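PDB 3F95: beta-glucosidase from Pseudoalteromonas sp., which acts as an exo-1,3/1,4-beta-glucanase, probably with beta-glucosidase activity, and is represented here by its extra C-terminal beta-sandwich domain alone. Local coordinates for residues 20-25 with 30-35; 36-39 with 45-48; 7-12 with 71-76. All coordinates share one frame; numbering follows the deposited sequence. Where two conformers were deposited one is given.

From the N terminus, residues 7-12 leave the short edge strand 6-8 and meet residues 71-76 in interaction 3, which closes a long loop of 58 residues across the two sheets of the sandwich. The other two contacts nest inside that loop, one after the other. Interaction 1 closes the hairpin of strands 18-24 and 29-32 in one sheet; the chain then passes to the other sheet, where interaction 2 closes the hairpin of 37-38 and 45-50. These two hairpins lie against each other, with Ala32 CB on Ala37 CB. Interaction 1 also touches interaction 3: strands 18-24 and 67-73 are neighbours in one sheet, and Trp20 meets Phe10 across the sandwich.

Interaction 1 of 3, residues 20-25 with 30-35; sequences WQLADT and VLASGA
Trp20 to Leu22 run antiparallel to Val30 to Ala32, held by two reciprocal pairs of backbone hydrogen bonds. Trp20 N gives its hydrogen to Ala32 O (3.0 Å) and Trp20 O receives one from Ala32 N (2.8 Å). Two residues further along, Leu22 N reaches Val30 O at 2.8 Å and Val30 N returns to Leu22 O. The Gln21-Leu31 pair between them is non-hydrogen-bonded; here the CA hydrogens of Gln21 and Leu31 lean on Val30 O and Trp20 O.

Apolar contacts fill the face that carries Trp20, Leu22, Val30 and Ala32. Ala32 CB sits 4.2 Å from Trp20 CB and is also met by Leu22 CD1. With chi1 at -60°, the Trp20 indole lies beside its own backbone N, and Ala32 O comes up near the ring plane, 3.5 Å from CD1. On the reverse face, Gln21 and Leu31 lie alongside each other, CG of Gln21 on Leu31 CD1 in the conformer given; a second one makes this contact less certain.

A water joins the Trp20 side chain to the loop after strand 29-32, taking a weak bond from Trp20 NE1 (3.0 Å) in the indole plane and donating to Gly34 O.

Strand 67-73 pairs with 18-24 along its other edge, while Trp20 meets Phe61 and Met47, and Leu22 packs on Leu45 and Ala37, from the opposing sheet.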
loop_
_atom_site.group_PDB
_atom_site.type_symbol
_atom_site.label_atom_id
_atom_site.label_comp_id
_atom_site.label_asym_id
_atom_site.label_seq_id
_atom_site.Cartn_x
_atom_site.Cartn_y
_atom_site.Cartn_z
ATOM N N TRP A 20 -0.867 -2.900 -9.624
ATOM C CA TRP A 20 -0.154 -3.554 -8.550
ATOM C C TRP A 20 1.146 -4.110 -9.160
ATOM O O TRP A 20 1.186 -4.525 -10.355
ATOM C CB TRP A 20 -0.967 -4.719 -7.995
ATOM C CG TRP A 20 -2.310 -4.342 -7.430
ATOM C CD1 TRP A 20 -3.518 -4.567 -7.980
ATOM C CD2 TRP A 20 -2.550 -3.679 -6.178
ATOM N NE1 TRP A 20 -4.522 -4.058 -7.170
ATOM C CE2 TRP A 20 -3.952 -3.535 -6.043
ATOM C CE3 TRP A 20 -1.712 -3.183 -5.171
ATOM C CZ2 TRP A 20 -4.551 -2.906 -4.925
ATOM C CZ3 TRP A 20 -2.307 -2.565 -4.052
ATOM C CH2 TRP A 20 -3.706 -2.443 -3.944
ATOM N N GLN A 21 2.203 -4.096 -8.365
ATOM C CA GLN A 21 3.490 -4.656 -8.772
ATOM C C GLN A 21 3.960 -5.648 -7.725
ATOM O O GLN A 21 4.159 -5.274 -6.568
ATOM C CB GLN A 21 4.554 -3.555 -8.938
ATOM C CG GLN A 21 4.375 -2.696 -10.158
ATOM C CD GLN A 21 5.628 -1.911 -10.564
ATOM O OE1 GLN A 21 6.759 -2.421 -10.558
ATOM N NE2 GLN A 21 5.411 -0.675 -10.970
ATOM N N LEU A 22 4.185 -6.896 -8.135
ATOM C CA LEU A 22 4.637 -7.936 -7.208
ATOM C C LEU A 22 6.076 -8.300 -7.597
ATOM O O LEU A 22 6.298 -8.873 -8.680
ATOM C CB LEU A 22 3.735 -9.166 -7.306
ATOM C CG LEU A 22 2.317 -9.150 -6.684
ATOM C CD1 LEU A 22 1.415 -8.108 -7.346
ATOM C CD2 LEU A 22 1.654 -10.540 -6.772
ATOM N N ALA A 23 7.021 -7.885 -6.757
ATOM C CA ALA A 23 8.456 -7.986 -7.068
ATOM C C ALA A 23 9.194 -8.842 -6.046
ATOM O O ALA A 23 9.551 -8.383 -4.926
ATOM C CB ALA A 23 9.078 -6.572 -7.206
ATOM N N ASP A 24 9.403 -10.104 -6.400
ATOM C CA ASP A 24 10.160 -10.999 -5.512
ATOM C C ASP A 24 11.662 -11.009 -5.880
ATOM O O ASP A 24 12.114 -10.160 -6.640
ATOM C CB ASP A 24 9.546 -12.399 -5.455
ATOM C CG ASP A 24 9.522 -13.101 -6.814
ATOM O OD1 ASP A 24 10.321 -12.726 -7.707
ATOM O OD2 ASP A 24 8.693 -14.011 -6.983
ATOM N N THR A 25 12.424 -11.983 -5.377
ATOM C CA THR A 25 13.881 -12.006 -5.614
ATOM C C THR A 25 14.235 -12.682 -6.946
ATOM O O THR A 25 15.420 -12.800 -7.306
ATOM C CB THR A 25 14.637 -12.679 -4.461
ATOM O OG1 THR A 25 14.114 -14.002 -4.260
ATOM C CG2 THR A 25 14.469 -11.843 -3.137
ATOM N N VAL A 30 6.046 -8.874 -11.635
ATOM C CA VAL A 30 4.690 -9.004 -12.170
ATOM C C VAL A 30 3.857 -7.728 -11.980
ATOM O O VAL A 30 3.730 -7.226 -10.857
ATOM C CB VAL A 30 3.935 -10.218 -11.557
ATOM C CG1 VAL A 30 2.458 -10.258 -12.004
ATOM C CG2 VAL A 30 4.646 -11.546 -11.908
ATOM N N LEU A 31 3.314 -7.212 -13.073
ATOM C CA LEU A 31 2.374 -6.088 -13.007
ATOM C C LEU A 31 0.948 -6.622 -13.097
ATOM O O LEU A 31 0.563 -7.175 -14.121
ATOM C CB LEU A 31 2.670 -5.090 -14.134
ATOM C CG LEU A 31 3.706 -3.985 -13.899
ATOM C CD1 LEU A 31 4.890 -4.374 -13.071
ATOM C CD2 LEU A 31 4.113 -3.295 -15.212
ATOM N N ALA A 32 0.171 -6.462 -12.025
ATOM C CA ALA A 32 -1.135 -7.140 -11.902
ATOM C C ALA A 32 -2.274 -6.135 -11.881
ATOM O O ALA A 32 -2.208 -5.126 -11.150
ATOM C CB ALA A 32 -1.150 -7.986 -10.638
ATOM N N SER A 33 -3.287 -6.381 -12.701
ATOM C CA SER A 33 -4.406 -5.445 -12.835
ATOM C C SER A 33 -5.777 -6.080 -12.556
ATOM O O SER A 33 -6.814 -5.437 -12.778
ATOM C CB SER A 33 -4.372 -4.808 -14.219
ATOM O OG SER A 33 -4.705 -5.787 -15.189
ATOM N N GLY A 34 -5.782 -7.307 -12.024
ATOM C CA GLY A 34 -7.012 -8.023 -11.760
ATOM C C GLY A 34 -7.219 -8.464 -10.326
ATOM O O GLY A 34 -6.755 -7.813 -9.391
ATOM N N ALA A 35 -7.922 -9.574 -10.157
ATOM C CA ALA A 35 -8.368 -10.037 -8.821
ATOM C C ALA A 35 -7.272 -10.803 -8.042
ATOM O O ALA A 35 -7.224 -10.799 -6.803
ATOM C CB ALA A 35 -9.579 -10.898 -9.001
HETATM O O HOH W 1 -6.657 -4.965 -9.115
#

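Interaction 2 of 3, residues 36-39 with 45-48; sequences SATS and LLMQ
Met47 loses the most surface here, meeting Ala37 of the facing strand and Ser36 just before it. Ala37 and Met47 form a hydrogen-bonded antiparallel pair: Met47 N points almost straight at Ala37 O (2.9 Å, 178° at the hydrogen), and Ala37 N gives to Met47 O at 3.0 Å. The thioether chain leaves with CG anti to the backbone N (chi1 175°) and stays extended until chi3, 82°, bends the methyl back over the partner strand, where CE rests 3.9 Å from Ala37 CB. Beyond this, that side chain packs against Trp20, Ala32 and Phe61.

Ser36 touches with its carbon atoms: CA lies 3.1 Å from Met47 O in a CA-H...O contact, with CB close to the same oxygen.

The two strands form a beta hairpin, and Leu45 and Ser39 face each other at its loop end. Ser39 N bonds to Leu45 O at 2.8 Å, and Leu45 N in turn gives to the hydroxyl, OG, at 3.2 Å. That hydroxyl is also hydrogen-bonded to Asp24 of the neighbouring hairpin. Replacing Ser39 by an alanine removes that oxygen and would probably leave the Leu45 amide and the Asp24 carboxylate without this partner, with less to hold the two hairpins together. On the other face, Thr38 and Leu46 run side by side, Thr38 CB against Leu46 CD2 at 3.9 Å.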
loop_
_atom_site.group_PDB
_atom_site.type_symbol
_atom_site.label_atom_id
_atom_site.label_comp_id
_atom_site.label_asym_id
_atom_site.label_seq_id
_atom_site.Cartn_x
_atom_site.Cartn_y
_atom_site.Cartn_z
ATOM N N SER A 36 -6.396 -11.470 -8.780
ATOM C CA SER A 36 -5.353 -12.299 -8.152
ATOM C C SER A 36 -4.095 -12.252 -9.023
ATOM O O SER A 36 -4.171 -11.997 -10.221
ATOM C CB SER A 36 -5.821 -13.758 -7.976
ATOM O OG SER A 36 -6.106 -14.357 -9.233
ATOM N N ALA A 37 -2.962 -12.549 -8.406
ATOM C CA ALA A 37 -1.679 -12.554 -9.078
ATOM C C ALA A 37 -0.694 -13.332 -8.223
ATOM O O ALA A 37 -0.936 -13.544 -7.047
ATOM C CB ALA A 37 -1.171 -11.116 -9.305
ATOM N N THR A 38 0.419 -13.745 -8.836
ATOM C CA THR A 38 1.555 -14.307 -8.109
ATOM C C THR A 38 2.793 -13.546 -8.547
ATOM O O THR A 38 2.835 -13.008 -9.676
ATOM C CB THR A 38 1.792 -15.814 -8.441
ATOM O OG1 THR A 38 2.290 -15.921 -9.777
ATOM C CG2 THR A 38 0.493 -16.595 -8.357
ATOM N N SER A 39 3.801 -13.537 -7.690
ATOM C CA SER A 39 5.093 -12.966 -8.037
ATOM C C SER A 39 5.804 -13.893 -9.042
ATOM O O SER A 39 5.275 -14.966 -9.373
ATOM C CB SER A 39 5.941 -12.750 -6.793
ATOM O OG SER A 39 6.215 -13.958 -6.110
ATOM N N LEU A 45 5.177 -13.975 -3.135
ATOM C CA LEU A 45 4.170 -12.921 -2.881
ATOM C C LEU A 45 2.956 -13.257 -3.754
ATOM O O LEU A 45 3.083 -13.373 -4.976
ATOM C CB LEU A 45 4.730 -11.520 -3.199
ATOM C CG LEU A 45 3.792 -10.311 -3.028
ATOM C CD1 LEU A 45 3.166 -10.287 -1.608
ATOM C CD2 LEU A 45 4.531 -8.987 -3.332
ATOM N N LEU A 46 1.791 -13.430 -3.111
ATOM C CA LEU A 46 0.541 -13.777 -3.783
ATOM C C LEU A 46 -0.515 -12.739 -3.444
ATOM O O LEU A 46 -0.554 -12.261 -2.309
ATOM C CB LEU A 46 -0.004 -15.136 -3.343
ATOM C CG LEU A 46 0.808 -16.449 -3.405
ATOM C CD1 LEU A 46 -0.195 -17.638 -3.417
ATOM C CD2 LEU A 46 1.773 -16.518 -4.571
ATOM N N MET A 47 -1.345 -12.421 -4.425
ATOM C CA MET A 47 -2.461 -11.508 -4.264
ATOM C C MET A 47 -3.781 -12.238 -4.563
ATOM O O MET A 47 -3.879 -12.955 -5.551
ATOM C CB MET A 47 -2.304 -10.326 -5.239
ATOM C CG MET A 47 -3.520 -9.377 -5.211
ATOM S SD MET A 47 -3.373 -7.957 -6.292
ATOM C CE MET A 47 -3.854 -8.659 -7.899
ATOM N N GLN A 48 -4.774 -12.046 -3.689
ATOM C CA GLN A 48 -6.128 -12.582 -3.842
ATOM C C GLN A 48 -7.092 -11.421 -3.617
ATOM O O GLN A 48 -6.695 -10.386 -3.096
ATOM C CB GLN A 48 -6.423 -13.589 -2.737
ATOM C CG GLN A 48 -5.801 -14.958 -2.824
ATOM C CD GLN A 48 -6.248 -15.815 -1.643
ATOM O OE1 GLN A 48 -7.320 -15.588 -1.069
ATOM N NE2 GLN A 48 -5.427 -16.787 -1.265
#

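Interaction 3 of 3, residues 7-12 with 71-76; sequences HPLFVR and LSYLEP
Leu9 and Phe10 form a classic beta bulge opposite Val168, and from it they reach into the buried interior to meet Leu71 and Tyr73. The chain turns a corner at Leu9, directing its side chain toward the other sheet. No hydrogen bond crosses this contact; carbon surfaces do the work. Leu71 CD2 is the common contact point, 4.0 Å from Leu9 CB and 4.3 Å from Phe10 CB, so that one methyl meets both residues of the bulge. It gets there because Leu71 CG is anti to the backbone N (chi1 174°), carrying the branch out from its strand.

Leu9 uses its far end differently. Its CD2 comes obliquely to the hydroxyl end of Tyr73, 3.8 Å from OH and 4.4 Å from CZ, the leucine lying at a slant to the tyrosine. Phe10 sends its ring away from strand 67-73, to meet the Trp20 indole edge-to-face. Val168 also touches Leu71, and Ala153 lies against Leu9.

With CA atoms of Leu9 and Leu71 8.3 Å apart and side chains alone filling the interval, this is the face-to-face packing of two sheets in a beta-sandwich, consistent with the galactose-binding-like family of this domain.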
loop_
_atom_site.group_PDB
_atom_site.type_symbol
_atom_site.label_atom_id
_atom_site.label_comp_id
_atom_site.label_asym_id
_atom_site.label_seq_id
_atom_site.Cartn_x
_atom_site.Cartn_y
_atom_site.Cartn_z
ATOM N N HIS A 7 -8.247 11.941 -4.538
ATOM C CA HIS A 7 -7.937 11.361 -5.823
ATOM C C HIS A 7 -7.781 9.843 -5.615
ATOM O O HIS A 7 -6.837 9.403 -4.949
ATOM C CB HIS A 7 -6.665 11.970 -6.388
ATOM C CG HIS A 7 -6.239 11.356 -7.678
ATOM N ND1 HIS A 7 -6.838 11.667 -8.881
ATOM C CD2 HIS A 7 -5.313 10.408 -7.950
ATOM C CE1 HIS A 7 -6.271 10.961 -9.847
ATOM N NE2 HIS A 7 -5.340 10.192 -9.309
ATOM N N PRO A 8 -8.744 9.049 -6.122
ATOM C CA PRO A 8 -8.689 7.605 -5.886
ATOM C C PRO A 8 -7.534 6.947 -6.637
ATOM O O PRO A 8 -7.209 7.347 -7.776
ATOM C CB PRO A 8 -10.045 7.109 -6.428
ATOM C CG PRO A 8 -10.317 8.117 -7.563
ATOM C CD PRO A 8 -9.960 9.422 -6.883
ATOM N N LEU A 9 -6.904 5.960 -5.988
ATOM C CA LEU A 9 -5.856 5.161 -6.635
ATOM C C LEU A 9 -6.274 3.708 -6.756
ATOM O O LEU A 9 -6.001 3.040 -7.777
ATOM C CB LEU A 9 -4.530 5.248 -5.861
ATOM C CG LEU A 9 -3.915 6.661 -5.703
ATOM C CD1 LEU A 9 -2.680 6.630 -4.792
ATOM C CD2 LEU A 9 -3.567 7.286 -7.056
ATOM N N PHE A 10 -6.880 3.202 -5.683
ATOM C CA PHE A 10 -7.530 1.900 -5.714
ATOM C C PHE A 10 -8.760 1.922 -4.833
ATOM O O PHE A 10 -8.687 1.630 -3.648
ATOM C CB PHE A 10 -6.601 0.729 -5.326
ATOM C CG PHE A 10 -7.289 -0.615 -5.365
ATOM C CD1 PHE A 10 -7.431 -1.314 -6.577
ATOM C CD2 PHE A 10 -7.829 -1.175 -4.207
ATOM C CE1 PHE A 10 -8.102 -2.558 -6.613
ATOM C CE2 PHE A 10 -8.513 -2.404 -4.243
ATOM C CZ PHE A 10 -8.645 -3.092 -5.446
ATOM N N VAL A 11 -9.882 2.301 -5.425
ATOM C CA VAL A 11 -11.158 2.304 -4.708
ATOM C C VAL A 11 -12.102 1.396 -5.490
ATOM O O VAL A 11 -12.758 1.805 -6.475
ATOM C CB VAL A 11 -11.761 3.747 -4.469
ATOM C CG1 VAL A 11 -13.029 3.635 -3.586
ATOM C CG2 VAL A 11 -10.724 4.693 -3.790
ATOM N N ARG A 12 -12.149 0.151 -5.027
ATOM C CA ARG A 12 -12.847 -0.958 -5.662
ATOM C C ARG A 12 -12.167 -1.498 -6.930
ATOM O O ARG A 12 -12.308 -2.682 -7.228
ATOM C CB ARG A 12 -14.307 -0.629 -5.969
ATOM C CG ARG A 12 -15.114 -0.207 -4.736
ATOM C CD ARG A 12 -16.616 -0.222 -5.059
ATOM N NE ARG A 12 -17.117 -1.560 -5.389
ATOM C CZ ARG A 12 -18.371 -1.815 -5.774
ATOM N NH1 ARG A 12 -19.280 -0.823 -5.857
ATOM N NH2 ARG A 12 -18.739 -3.052 -6.043
ATOM N N LEU A 71 1.781 -0.352 -5.142
ATOM C CA LEU A 71 0.725 0.196 -5.953
ATOM C C LEU A 71 1.421 1.332 -6.711
ATOM O O LEU A 71 1.900 2.304 -6.102
ATOM C CB LEU A 71 -0.411 0.725 -5.067
ATOM C CG LEU A 71 -1.541 1.453 -5.777
ATOM C CD1 LEU A 71 -2.249 0.565 -6.781
ATOM C CD2 LEU A 71 -2.524 2.007 -4.712
ATOM N N SER A 72 1.496 1.201 -8.031
ATOM C CA SER A 72 2.453 2.000 -8.794
ATOM C C SER A 72 1.824 2.677 -10.008
ATOM O O SER A 72 0.819 2.212 -10.537
ATOM C CB SER A 72 3.670 1.148 -9.184
ATOM O OG SER A 72 3.348 0.256 -10.228
ATOM N N TYR A 73 2.416 3.806 -10.403
ATOM C CA TYR A 73 1.979 4.551 -11.571
ATOM C C TYR A 73 2.628 3.916 -12.811
ATOM O O TYR A 73 3.797 3.530 -12.784
ATOM C CB TYR A 73 2.420 6.018 -11.447
ATOM C CG TYR A 73 1.742 6.790 -10.326
ATOM C CD1 TYR A 73 0.546 7.464 -10.548
ATOM C CD2 TYR A 73 2.314 6.866 -9.060
ATOM C CE1 TYR A 73 -0.077 8.183 -9.530
ATOM C CE2 TYR A 73 1.696 7.593 -8.043
ATOM C CZ TYR A 73 0.501 8.239 -8.288
ATOM O OH TYR A 73 -0.125 8.955 -7.260
ATOM N N LEU A 74 1.876 3.799 -13.889
ATOM C CA LEU A 74 2.422 3.164 -15.089
ATOM C C LEU A 74 3.589 3.971 -15.685
ATOM O O LEU A 74 4.553 3.399 -16.208
ATOM C CB LEU A 74 1.305 2.798 -16.072
ATOM C CG LEU A 74 0.516 1.560 -15.565
ATOM C CD1 LEU A 74 -0.697 1.263 -16.407
ATOM C CD2 LEU A 74 1.409 0.320 -15.480
ATOM N N GLU A 75 3.535 5.296 -15.531
ATOM C CA GLU A 75 4.699 6.141 -15.798
ATOM C C GLU A 75 4.854 7.116 -14.646
ATOM O O GLU A 75 3.852 7.509 -14.067
ATOM C CB GLU A 75 4.542 6.898 -17.115
ATOM C CG GLU A 75 3.326 7.795 -17.180
ATOM C CD GLU A 75 3.305 8.660 -18.421
ATOM O OE1 GLU A 75 2.880 9.829 -18.306
ATOM O OE2 GLU A 75 3.707 8.177 -19.505
ATOM N N PRO A 76 6.108 7.483 -14.295
ATOM C CA PRO A 76 6.341 8.484 -13.255
ATOM C C PRO A 76 5.397 9.686 -13.383
ATOM O O PRO A 76 5.219 10.248 -14.471
ATOM C CB PRO A 76 7.796 8.915 -13.477
ATOM C CG PRO A 76 8.365 8.013 -14.581
ATOM C CD PRO A 76 7.369 6.928 -14.823
#